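Local coordinates for protein NURA (Sulfolobus solfataricus, PDB 2YGK) that acts as a manganese-dependent nuclease that, with the HerA helicase, processes DNA ends during double-strand break repair, at residues T51-G63 against L119-D133. Sequence-based numbering, arbitrary orientation.
With MN (manganese (II) ion), chain C.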
loop_
_atom_site.group_PDB
_atom_site.type_symbol
_atom_site.label_atom_id
_atom_site.label_comp_id
_atom_site.label_asym_id
_atom_site.label_seq_id
_atom_site.Cartn_x
_atom_site.Cartn_y
_atom_site.Cartn_z
ATOM N N THR A 51 13.643 -22.540 31.142
ATOM C CA THR A 51 14.385 -23.385 30.208
ATOM C C THR A 51 13.503 -23.995 29.140
ATOM O O THR A 51 12.933 -25.072 29.353
ATOM C CB THR A 51 15.031 -24.576 30.915
ATOM O OG1 THR A 51 15.908 -24.100 31.943
ATOM C CG2 THR A 51 15.812 -25.453 29.894
ATOM N N CYS A 52 13.435 -23.354 27.983
ATOM C CA CYS A 52 12.500 -23.756 26.951
ATOM C C CYS A 52 12.848 -23.043 25.625
ATOM O O CYS A 52 13.150 -21.847 25.610
ATOM C CB CYS A 52 11.081 -23.430 27.428
ATOM S SG CYS A 52 9.872 -23.356 26.132
ATOM N N LYS A 53 12.822 -23.781 24.524
ATOM C CA LYS A 53 13.437 -23.324 23.293
ATOM C C LYS A 53 12.401 -22.891 22.284
ATOM O O LYS A 53 11.462 -23.622 21.989
ATOM C CB LYS A 53 14.340 -24.412 22.704
ATOM C CG LYS A 53 15.791 -24.308 23.110
ATOM C CD LYS A 53 16.562 -25.502 22.563
ATOM C CE LYS A 53 18.083 -25.368 22.721
ATOM N NZ LYS A 53 18.428 -25.491 24.180
ATOM N N PHE A 54 12.604 -21.686 21.759
ATOM C CA PHE A 54 11.710 -21.069 20.798
ATOM C C PHE A 54 12.454 -20.869 19.517
ATOM O O PHE A 54 13.578 -20.341 19.540
ATOM C CB PHE A 54 11.272 -19.700 21.290
ATOM C CG PHE A 54 10.496 -19.743 22.569
ATOM C CD1 PHE A 54 9.120 -19.896 22.552
ATOM C CD2 PHE A 54 11.150 -19.658 23.791
ATOM C CE1 PHE A 54 8.403 -19.952 23.745
ATOM C CE2 PHE A 54 10.438 -19.694 24.979
ATOM C CZ PHE A 54 9.056 -19.855 24.954
ATOM N N VAL A 55 11.847 -21.296 18.401
ATOM C CA VAL A 55 12.334 -20.948 17.074
ATOM C C VAL A 55 11.370 -19.897 16.556
ATOM O O VAL A 55 10.181 -20.165 16.404
ATOM C CB VAL A 55 12.364 -22.170 16.104
ATOM C CG1 VAL A 55 12.743 -21.724 14.670
ATOM C CG2 VAL A 55 13.317 -23.233 16.594
ATOM N N ALA A 56 11.871 -18.709 16.257
ATOM C CA ALA A 56 11.053 -17.644 15.677
ATOM C C ALA A 56 11.372 -17.461 14.180
ATOM O O ALA A 56 12.500 -17.577 13.769
ATOM C CB ALA A 56 11.293 -16.354 16.403
ATOM N N ILE A 57 10.348 -17.162 13.393
ATOM C CA ILE A 57 10.503 -16.904 12.008
ATOM C C ILE A 57 9.820 -15.598 11.709
ATOM O O ILE A 57 8.649 -15.413 12.102
ATOM C CB ILE A 57 9.857 -18.000 11.124
ATOM C CG1 ILE A 57 10.574 -19.367 11.296
ATOM C CG2 ILE A 57 9.909 -17.600 9.621
ATOM C CD1 ILE A 57 9.792 -20.372 12.125
ATOM N N ASP A 58 10.549 -14.704 11.010
ATOM C CA ASP A 58 9.943 -13.553 10.361
ATOM C C ASP A 58 10.505 -13.305 8.981
ATOM O O ASP A 58 11.567 -13.887 8.601
ATOM C CB ASP A 58 10.141 -12.289 11.202
ATOM C CG ASP A 58 9.025 -11.274 10.987
ATOM O OD1 ASP A 58 8.315 -11.326 9.986
ATOM O OD2 ASP A 58 8.791 -10.449 11.879
ATOM N N GLY A 59 9.869 -12.374 8.259
ATOM C CA GLY A 59 10.283 -12.076 6.896
ATOM C C GLY A 59 10.233 -10.619 6.525
ATOM O O GLY A 59 9.547 -9.814 7.188
ATOM N N GLY A 60 10.970 -10.289 5.461
ATOM C CA GLY A 60 11.106 -8.919 4.971
ATOM C C GLY A 60 11.096 -8.947 3.470
ATOM O O GLY A 60 11.485 -9.956 2.881
ATOM N N SER A 61 10.669 -7.841 2.857
ATOM C CA SER A 61 10.520 -7.767 1.422
ATOM C C SER A 61 10.327 -6.343 0.933
ATOM O O SER A 61 9.959 -5.480 1.692
ATOM C CB SER A 61 9.267 -8.522 0.971
ATOM O OG SER A 61 8.159 -7.642 1.109
ATOM N N PHE A 62 10.558 -6.132 -0.357
ATOM C CA PHE A 62 10.254 -4.875 -0.978
ATOM C C PHE A 62 10.311 -5.061 -2.480
ATOM O O PHE A 62 10.925 -5.999 -2.974
ATOM C CB PHE A 62 11.216 -3.762 -0.518
ATOM C CG PHE A 62 12.441 -3.632 -1.352
ATOM C CD1 PHE A 62 13.525 -4.486 -1.148
ATOM C CD2 PHE A 62 12.501 -2.670 -2.373
ATOM C CE1 PHE A 62 14.675 -4.378 -1.944
ATOM C CE2 PHE A 62 13.637 -2.558 -3.198
ATOM C CZ PHE A 62 14.728 -3.425 -2.984
ATOM N N GLY A 63 9.663 -4.146 -3.177
ATOM C CA GLY A 63 9.708 -4.110 -4.625
ATOM C C GLY A 63 9.574 -2.696 -5.106
ATOM O O GLY A 63 8.714 -1.972 -4.629
ATOM N N LEU A 119 10.620 -22.162 6.233
ATOM C CA LEU A 119 11.624 -22.256 7.302
ATOM C C LEU A 119 10.990 -22.801 8.587
ATOM O O LEU A 119 11.654 -23.436 9.415
ATOM C CB LEU A 119 12.284 -20.897 7.575
ATOM C CG LEU A 119 13.221 -20.365 6.490
ATOM C CD1 LEU A 119 13.740 -18.976 6.780
ATOM C CD2 LEU A 119 14.381 -21.294 6.378
ATOM N N ALA A 120 9.704 -22.574 8.763
ATOM C CA ALA A 120 9.018 -23.174 9.903
ATOM C C ALA A 120 9.077 -24.706 9.777
ATOM O O ALA A 120 9.197 -25.427 10.778
ATOM C CB ALA A 120 7.577 -22.677 9.984
ATOM N N LEU A 121 9.008 -25.224 8.559
ATOM C CA LEU A 121 9.144 -26.657 8.368
ATOM C C LEU A 121 10.591 -27.061 8.459
ATOM O O LEU A 121 10.905 -28.107 9.018
ATOM C CB LEU A 121 8.597 -27.100 7.035
ATOM C CG LEU A 121 7.085 -27.040 6.956
ATOM C CD1 LEU A 121 6.696 -27.020 5.486
ATOM C CD2 LEU A 121 6.405 -28.212 7.684
ATOM N N ARG A 122 11.488 -26.259 7.921
ATOM C CA ARG A 122 12.883 -26.594 8.066
ATOM C C ARG A 122 13.282 -26.735 9.545
ATOM O O ARG A 122 13.707 -27.787 9.955
ATOM C CB ARG A 122 13.780 -25.586 7.357
ATOM C CG ARG A 122 15.186 -26.107 7.115
ATOM C CD ARG A 122 15.985 -25.193 6.205
ATOM N NE ARG A 122 17.400 -25.213 6.567
ATOM C CZ ARG A 122 18.329 -24.380 6.099
ATOM N NH1 ARG A 122 18.017 -23.421 5.221
ATOM N NH2 ARG A 122 19.585 -24.504 6.531
ATOM N N ASP A 123 13.130 -25.692 10.345
ATOM C CA ASP A 123 13.796 -25.656 11.643
ATOM C C ASP A 123 12.843 -25.750 12.796
ATOM O O ASP A 123 13.269 -25.656 13.939
ATOM C CB ASP A 123 14.620 -24.367 11.804
ATOM C CG ASP A 123 15.621 -24.149 10.663
ATOM O OD1 ASP A 123 16.390 -25.081 10.313
ATOM O OD2 ASP A 123 15.654 -23.028 10.131
ATOM N N GLY A 124 11.566 -25.954 12.514
ATOM C CA GLY A 124 10.562 -25.978 13.585
ATOM C C GLY A 124 10.805 -27.014 14.665
ATOM O O GLY A 124 10.636 -26.752 15.848
ATOM N N SER A 125 11.228 -28.196 14.248
ATOM C CA SER A 125 11.429 -29.315 15.143
ATOM C C SER A 125 12.626 -29.123 16.051
ATOM O O SER A 125 12.819 -29.909 16.952
ATOM C CB SER A 125 11.600 -30.574 14.327
ATOM O OG SER A 125 12.442 -30.295 13.234
ATOM N N LYS A 126 13.403 -28.069 15.860
ATOM C CA LYS A 126 14.518 -27.796 16.759
ATOM C C LYS A 126 14.121 -27.084 18.067
ATOM O O LYS A 126 14.977 -26.821 18.920
ATOM C CB LYS A 126 15.593 -26.992 16.030
ATOM C CG LYS A 126 15.975 -27.619 14.724
ATOM C CD LYS A 126 17.322 -27.177 14.242
ATOM C CE LYS A 126 17.723 -27.924 12.952
ATOM N NZ LYS A 126 16.905 -27.532 11.782
ATOM N N GLY A 127 12.841 -26.779 18.251
ATOM C CA GLY A 127 12.413 -26.107 19.479
ATOM C C GLY A 127 11.200 -26.738 20.129
ATOM O O GLY A 127 10.665 -27.724 19.634
ATOM N N ASP A 128 10.771 -26.165 21.246
ATOM C CA ASP A 128 9.581 -26.624 21.923
ATOM C C ASP A 128 8.363 -25.907 21.370
ATOM O O ASP A 128 7.260 -26.452 21.360
ATOM C CB ASP A 128 9.688 -26.349 23.430
ATOM C CG ASP A 128 10.907 -27.033 24.074
ATOM O OD1 ASP A 128 11.150 -28.230 23.785
ATOM O OD2 ASP A 128 11.630 -26.364 24.853
ATOM N N TYR A 129 8.560 -24.653 20.976
ATOM C CA TYR A 129 7.524 -23.878 20.338
ATOM C C TYR A 129 8.083 -23.156 19.109
ATOM O O TYR A 129 9.308 -22.925 18.992
ATOM C CB TYR A 129 6.996 -22.828 21.294
ATOM C CG TYR A 129 6.219 -23.319 22.491
ATOM C CD1 TYR A 129 4.834 -23.433 22.431
ATOM C CD2 TYR A 129 6.841 -23.563 23.702
ATOM C CE1 TYR A 129 4.077 -23.825 23.538
ATOM C CE2 TYR A 129 6.094 -23.973 24.836
ATOM C CZ TYR A 129 4.702 -24.100 24.742
ATOM O OH TYR A 129 3.921 -24.496 25.835
ATOM N N ILE A 130 7.180 -22.811 18.198
ATOM C CA ILE A 130 7.531 -22.042 17.015
ATOM C C ILE A 130 6.748 -20.756 17.072
ATOM O O ILE A 130 5.548 -20.780 17.240
ATOM C CB ILE A 130 7.160 -22.782 15.725
ATOM C CG1 ILE A 130 7.890 -24.112 15.647
ATOM C CG2 ILE A 130 7.532 -21.955 14.478
ATOM C CD1 ILE A 130 7.497 -24.880 14.436
ATOM N N LEU A 131 7.433 -19.631 16.963
ATOM C CA LEU A 131 6.775 -18.337 16.940
ATOM C C LEU A 131 6.795 -17.778 15.531
ATOM O O LEU A 131 7.859 -17.485 14.995
ATOM C CB LEU A 131 7.494 -17.363 17.858
ATOM C CG LEU A 131 7.817 -17.905 19.228
ATOM C CD1 LEU A 131 8.476 -16.814 20.059
ATOM C CD2 LEU A 131 6.503 -18.412 19.867
HETATM N N MSE A 132 5.617 -17.627 14.942
HETATM C CA MSE A 132 5.451 -16.908 13.696
HETATM C C MSE A 132 4.982 -15.491 13.991
HETATM O O MSE A 132 4.240 -15.265 14.962
HETATM C CB MSE A 132 4.362 -17.549 12.818
HETATM C CG MSE A 132 4.442 -19.061 12.657
HETATM SE SE MSE A 132 5.896 -19.659 11.548
HETATM C CE MSE A 132 5.570 -18.610 9.973
ATOM N N ASP A 133 5.358 -14.572 13.095
ATOM C CA ASP A 133 4.956 -13.181 13.142
ATOM C C ASP A 133 3.772 -12.958 12.224
ATOM O O ASP A 133 3.901 -13.056 11.033
ATOM C CB ASP A 133 6.102 -12.302 12.681
ATOM C CG ASP A 133 5.733 -10.847 12.647
ATOM O OD1 ASP A 133 5.286 -10.331 13.660
ATOM O OD2 ASP A 133 5.900 -10.199 11.620
HETATM MN MN MN C . 6.428 -10.076 9.188
#
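Strand 54-63 pairs in parallel with strand 129-133, Val55 N bonding to Tyr129 O, Leu131 N to Val55 O and Ile57 N to Leu131 O, while helix 119-123 runs roughly antiparallel across the face carrying Val55 and Ile57, its axis 9.1 Å from that of strand 54-63. At the start of the ladder Lys53 O accepts from both Asp128 N (2.7 Å) and Tyr129 N, and Asp128 returns a bond through OD2, which Lys53 N meets from above the carboxylate plane at 2.9 Å. Cys52 SG lies in the plane of the Tyr129 ring, at its CD2-CE2 edge. The Phe54 and Tyr129 rings point the same way, planes only 17° apart, yet offset until little of either ring covers the other; Phe54 CD1 instead rests on Tyr129 CB and both methyls of Leu131. These two strands belong to the central mixed sheet of the RNase H-like NurA domain, with strand 70-82 beyond 54-63 and 197-201 beyond 129-133. On the helix-covered side, Val55 CG2 packs against Asp123 O. Chi1 of -65° sets Ile57 CG1 beside the backbone N, and from there CD1 reaches Ala120 CB, Ile130 CG2 (3.6 Å) and the selenium of selenomethionine Met132. Asp123 OD1 makes a salt bridge with Lys126 NZ, while OD2 is hydrogen-bonded to the hydroxyls of Ser78 and Ser90. Past the last strand bond, Asp58 and Asp133 bring their carboxylates together at one manganese ion, bound by Asp58 OD1 at 2.4 Å and Asp133 OD2 at 2.5 Å. The carboxylate planes stand 53° apart, and Asp58 OD2 comes within 2.9 Å of Asp133 OD2, a meeting of two acceptors that the shared cation probably makes tolerable.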